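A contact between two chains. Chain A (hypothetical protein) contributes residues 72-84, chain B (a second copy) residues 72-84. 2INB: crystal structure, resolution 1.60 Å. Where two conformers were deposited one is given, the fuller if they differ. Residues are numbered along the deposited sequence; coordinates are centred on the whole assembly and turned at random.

Chain A (72-84) EFHTALGQFINYR
Chain B, residues 72-84: EFHTALGQFINYR

Residues 72-84 of both chains are continuous α-helix (phi/psi near -62/-44), related by an exact two-fold axis; every contact between unlike residues therefore occurs twice, whereas Thr B75 and Ile B81 each meet their own mate, Thr A75 and Ile A81, across the axis. The axes approach to 6.8 Å with 106° between their N-to-C directions, burying 774 Å². Along chain B, Phe B73 (chi1 t) brings CD2 within 3.5 Å of Asn A82 ND2. His B74 (m, chi2 -46°) is a knob among Gly A78, Gln A79, Asn A82 and Tyr A83. Its ND1 accepts a nearly linear hydrogen bond from Asn A82 ND2 (3.0 Å, 172°), so ND1 is unprotonated; Gln A79 CG covers one ring face, 3.6 Å from His B74 CG, and a water links His B74 NE2 (2.9 Å) to Tyr A83 OH (3.1 Å). At the axis, Thr B75 OG1 (m) hydrogen-bonds Thr A75 OG1 at 2.7 Å. Leu B77 (t, p) packs CD2 3.9 Å from Ile A81 CG2 and 3.2 Å from Asn A82 OD1, which lacks any polar partner. Gly B78 makes the close crossing possible: its CA lies 3.8 Å from Gly A78 CA and directs a C-H to His A74 O (CA to O 3.2 Å), where a CB would clash. Gln B79 (m, t) lays CG over one face of the His A74 ring. Ile B81 CD1 (m, t) meets Ile A81 CD1 at 3.1 Å. Asn B82 (m, chi2 -29°) and Tyr B83 (m, chi2 -33°) complete the reciprocal pocket round His A74.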

# COMPACT_ATOMS: atom_id res chain seq x y z
N GLU A 72 7.91 -5.00 -2.52
CA GLU A 72 8.23 -3.73 -1.90
C GLU A 72 7.27 -2.68 -2.41
O GLU A 72 6.82 -1.82 -1.63
CB GLU A 72 9.68 -3.28 -2.11
CG GLU A 72 9.98 -1.93 -1.50
CD GLU A 72 9.52 -1.81 -0.05
OE1 GLU A 72 9.62 -2.81 0.70
OE2 GLU A 72 9.04 -0.74 0.34
N PHE A 73 6.93 -2.74 -3.71
CA PHE A 73 6.07 -1.71 -4.30
C PHE A 73 4.72 -1.68 -3.58
O PHE A 73 4.16 -0.61 -3.35
CB PHE A 73 5.90 -1.89 -5.80
CG PHE A 73 5.04 -0.84 -6.43
CD1 PHE A 73 5.34 0.51 -6.32
CD2 PHE A 73 3.94 -1.22 -7.19
CE1 PHE A 73 4.51 1.46 -6.95
CE2 PHE A 73 3.11 -0.26 -7.81
CZ PHE A 73 3.43 1.05 -7.71
N HIS A 74 4.18 -2.83 -3.23
CA HIS A 74 2.91 -2.82 -2.53
C HIS A 74 2.98 -1.98 -1.23
O HIS A 74 2.13 -1.12 -0.97
CB HIS A 74 2.47 -4.22 -2.08
CG HIS A 74 2.20 -5.16 -3.19
ND1 HIS A 74 1.44 -4.83 -4.29
CD2 HIS A 74 2.50 -6.48 -3.31
CE1 HIS A 74 1.34 -5.90 -5.08
NE2 HIS A 74 1.99 -6.91 -4.51
N THR A 75 4.02 -2.24 -0.42
CA THR A 75 4.18 -1.53 0.85
C THR A 75 4.50 -0.07 0.58
O THR A 75 3.96 0.81 1.25
CB THR A 75 5.27 -2.21 1.68
OG1 THR A 75 4.83 -3.55 2.00
CG2 THR A 75 5.67 -1.41 2.96
N ALA A 76 5.37 0.20 -0.40
CA ALA A 76 5.73 1.58 -0.70
C ALA A 76 4.52 2.41 -1.11
O ALA A 76 4.38 3.59 -0.76
CB ALA A 76 6.83 1.67 -1.80
N LEU A 77 3.67 1.80 -1.92
CA LEU A 77 2.46 2.47 -2.43
C LEU A 77 1.46 2.71 -1.30
O LEU A 77 0.88 3.79 -1.17
CB LEU A 77 1.84 1.63 -3.54
CG LEU A 77 0.54 2.19 -4.12
CD1 LEU A 77 0.83 3.59 -4.79
CD2 LEU A 77 -0.05 1.20 -5.19
N GLY A 78 1.23 1.70 -0.48
CA GLY A 78 0.28 1.87 0.65
C GLY A 78 0.76 2.95 1.61
O GLY A 78 -0.02 3.81 2.08
N GLN A 79 2.05 2.90 1.96
CA GLN A 79 2.64 3.94 2.78
C GLN A 79 2.47 5.30 2.13
O GLN A 79 2.13 6.31 2.79
CB GLN A 79 4.13 3.64 3.01
CG GLN A 79 4.36 2.55 4.03
CD GLN A 79 5.79 2.14 4.19
OE1 GLN A 79 6.61 2.38 3.31
NE2 GLN A 79 6.06 1.38 5.25
N PHE A 80 2.73 5.37 0.83
CA PHE A 80 2.62 6.65 0.14
C PHE A 80 1.20 7.24 0.29
O PHE A 80 0.98 8.41 0.66
CB PHE A 80 3.00 6.54 -1.35
CG PHE A 80 2.94 7.86 -2.05
CD1 PHE A 80 4.06 8.71 -2.08
CD2 PHE A 80 1.79 8.29 -2.69
CE1 PHE A 80 3.99 9.94 -2.70
CE2 PHE A 80 1.74 9.55 -3.31
CZ PHE A 80 2.83 10.37 -3.31
N ILE A 81 0.21 6.38 0.05
CA ILE A 81 -1.19 6.82 0.08
C ILE A 81 -1.56 7.29 1.49
O ILE A 81 -2.23 8.34 1.72
CB ILE A 81 -2.11 5.70 -0.48
CG1 ILE A 81 -1.90 5.62 -2.00
CG2 ILE A 81 -3.62 5.96 -0.15
CD1 ILE A 81 -2.47 4.39 -2.62
N ASN A 82 -1.16 6.48 2.48
CA ASN A 82 -1.52 6.82 3.85
C ASN A 82 -0.78 8.05 4.36
O ASN A 82 -1.41 8.92 5.01
CB ASN A 82 -1.30 5.61 4.75
CG ASN A 82 -2.38 4.57 4.61
OD1 ASN A 82 -3.52 4.88 4.29
ND2 ASN A 82 -2.01 3.31 4.91
N TYR A 83 0.53 8.14 4.08
CA TYR A 83 1.25 9.32 4.52
C TYR A 83 0.69 10.57 3.82
O TYR A 83 0.61 11.63 4.43
CB TYR A 83 2.76 9.20 4.26
CG TYR A 83 3.47 8.09 5.02
CD1 TYR A 83 3.07 7.71 6.29
CD2 TYR A 83 4.60 7.48 4.46
CE1 TYR A 83 3.73 6.69 6.99
CE2 TYR A 83 5.27 6.45 5.15
CZ TYR A 83 4.84 6.09 6.41
OH TYR A 83 5.50 5.08 7.12
N ARG A 84 0.35 10.45 2.55
CA ARG A 84 -0.16 11.59 1.79
C ARG A 84 -1.47 12.05 2.44
O ARG A 84 -1.71 13.25 2.65
CB ARG A 84 -0.39 11.21 0.36
CG ARG A 84 -0.94 12.38 -0.43
CD ARG A 84 -1.13 12.03 -1.96
NE ARG A 84 -2.04 10.92 -2.14
CZ ARG A 84 -2.18 10.25 -3.28
NH1 ARG A 84 -1.55 10.68 -4.36
NH2 ARG A 84 -2.96 9.20 -3.33
N GLU B 72 0.77 -3.07 9.16
CA GLU B 72 0.13 -4.05 8.30
C GLU B 72 -0.81 -3.33 7.36
O GLU B 72 -0.89 -3.69 6.17
CB GLU B 72 -0.61 -5.16 9.05
CG GLU B 72 -1.31 -6.14 8.14
CD GLU B 72 -0.41 -6.66 7.02
OE1 GLU B 72 0.80 -6.88 7.27
OE2 GLU B 72 -0.89 -6.85 5.90
N PHE B 73 -1.51 -2.30 7.86
CA PHE B 73 -2.50 -1.61 7.03
C PHE B 73 -1.83 -1.01 5.79
O PHE B 73 -2.39 -1.04 4.70
CB PHE B 73 -3.27 -0.55 7.81
CG PHE B 73 -4.31 0.16 6.99
CD1 PHE B 73 -5.32 -0.53 6.34
CD2 PHE B 73 -4.29 1.55 6.92
CE1 PHE B 73 -6.28 0.19 5.60
CE2 PHE B 73 -5.25 2.26 6.17
CZ PHE B 73 -6.24 1.57 5.56
N HIS B 74 -0.64 -0.46 5.94
CA HIS B 74 0.03 0.09 4.77
C HIS B 74 0.19 -0.97 3.66
O HIS B 74 -0.14 -0.73 2.49
CB HIS B 74 1.44 0.57 5.08
CG HIS B 74 1.52 1.70 6.04
ND1 HIS B 74 0.72 2.81 5.95
CD2 HIS B 74 2.39 1.93 7.06
CE1 HIS B 74 1.06 3.66 6.92
NE2 HIS B 74 2.06 3.14 7.61
N THR B 75 0.70 -2.15 4.03
CA THR B 75 0.92 -3.22 3.06
C THR B 75 -0.41 -3.74 2.55
O THR B 75 -0.57 -3.97 1.35
CB THR B 75 1.75 -4.33 3.70
OG1 THR B 75 3.05 -3.79 4.03
CG2 THR B 75 1.87 -5.61 2.82
N ALA B 76 -1.39 -3.90 3.44
CA ALA B 76 -2.69 -4.41 3.02
C ALA B 76 -3.36 -3.49 2.00
O ALA B 76 -4.00 -3.94 1.05
CB ALA B 76 -3.65 -4.63 4.23
N LEU B 77 -3.25 -2.20 2.25
CA LEU B 77 -3.85 -1.18 1.37
C LEU B 77 -3.14 -1.15 0.02
O LEU B 77 -3.77 -1.10 -1.04
CB LEU B 77 -3.78 0.18 2.05
CG LEU B 77 -4.33 1.34 1.22
CD1 LEU B 77 -5.87 1.10 0.94
CD2 LEU B 77 -4.14 2.70 1.98
N GLY B 78 -1.82 -1.15 0.03
CA GLY B 78 -1.06 -1.14 -1.25
C GLY B 78 -1.37 -2.38 -2.08
O GLY B 78 -1.59 -2.31 -3.31
N GLN B 79 -1.35 -3.55 -1.43
CA GLN B 79 -1.74 -4.77 -2.09
C GLN B 79 -3.14 -4.67 -2.65
O GLN B 79 -3.44 -5.09 -3.79
CB GLN B 79 -1.64 -5.96 -1.11
CG GLN B 79 -0.22 -6.40 -0.87
CD GLN B 79 -0.07 -7.46 0.18
OE1 GLN B 79 -0.95 -7.64 1.01
NE2 GLN B 79 1.12 -8.05 0.24
N PHE B 80 -4.05 -4.13 -1.85
CA PHE B 80 -5.44 -4.03 -2.30
C PHE B 80 -5.53 -3.21 -3.61
O PHE B 80 -6.15 -3.60 -4.62
CB PHE B 80 -6.35 -3.41 -1.22
CG PHE B 80 -7.78 -3.35 -1.66
CD1 PHE B 80 -8.66 -4.43 -1.44
CD2 PHE B 80 -8.30 -2.23 -2.30
CE1 PHE B 80 -9.96 -4.37 -1.87
CE2 PHE B 80 -9.63 -2.20 -2.74
CZ PHE B 80 -10.46 -3.27 -2.52
N ILE B 81 -4.85 -2.06 -3.60
CA ILE B 81 -4.91 -1.15 -4.75
C ILE B 81 -4.31 -1.83 -5.99
O ILE B 81 -4.85 -1.76 -7.13
CB ILE B 81 -4.24 0.20 -4.38
CG1 ILE B 81 -5.16 0.96 -3.41
CG2 ILE B 81 -3.94 1.08 -5.64
CD1 ILE B 81 -4.51 2.11 -2.73
N ASN B 82 -3.16 -2.47 -5.78
CA ASN B 82 -2.49 -3.09 -6.92
C ASN B 82 -3.24 -4.31 -7.44
O ASN B 82 -3.38 -4.46 -8.68
CB ASN B 82 -1.05 -3.42 -6.56
CG ASN B 82 -0.15 -2.22 -6.55
OD1 ASN B 82 -0.38 -1.26 -7.27
ND2 ASN B 82 0.93 -2.30 -5.75
N TYR B 83 -3.73 -5.17 -6.53
CA TYR B 83 -4.49 -6.31 -6.99
C TYR B 83 -5.76 -5.85 -7.71
O TYR B 83 -6.18 -6.46 -8.69
CB TYR B 83 -4.83 -7.27 -5.84
CG TYR B 83 -3.64 -7.93 -5.16
CD1 TYR B 83 -2.49 -8.25 -5.85
CD2 TYR B 83 -3.74 -8.28 -3.80
CE1 TYR B 83 -1.40 -8.86 -5.20
CE2 TYR B 83 -2.65 -8.89 -3.15
CZ TYR B 83 -1.51 -9.19 -3.87
OH TYR B 83 -0.43 -9.80 -3.24
N ARG B 84 -6.41 -4.82 -7.18
CA ARG B 84 -7.65 -4.33 -7.77
C ARG B 84 -7.35 -3.84 -9.19
O ARG B 84 -8.09 -4.14 -10.14
CB ARG B 84 -8.21 -3.21 -6.94
CG ARG B 84 -9.49 -2.68 -7.55
CD ARG B 84 -10.14 -1.54 -6.67
NE ARG B 84 -9.25 -0.41 -6.50
CZ ARG B 84 -9.43 0.54 -5.60
NH1 ARG B 84 -10.54 0.57 -4.90
NH2 ARG B 84 -8.52 1.48 -5.45
O HOH W 1 2.09 -9.74 -4.98
O HOH W 2 3.90 4.17 9.56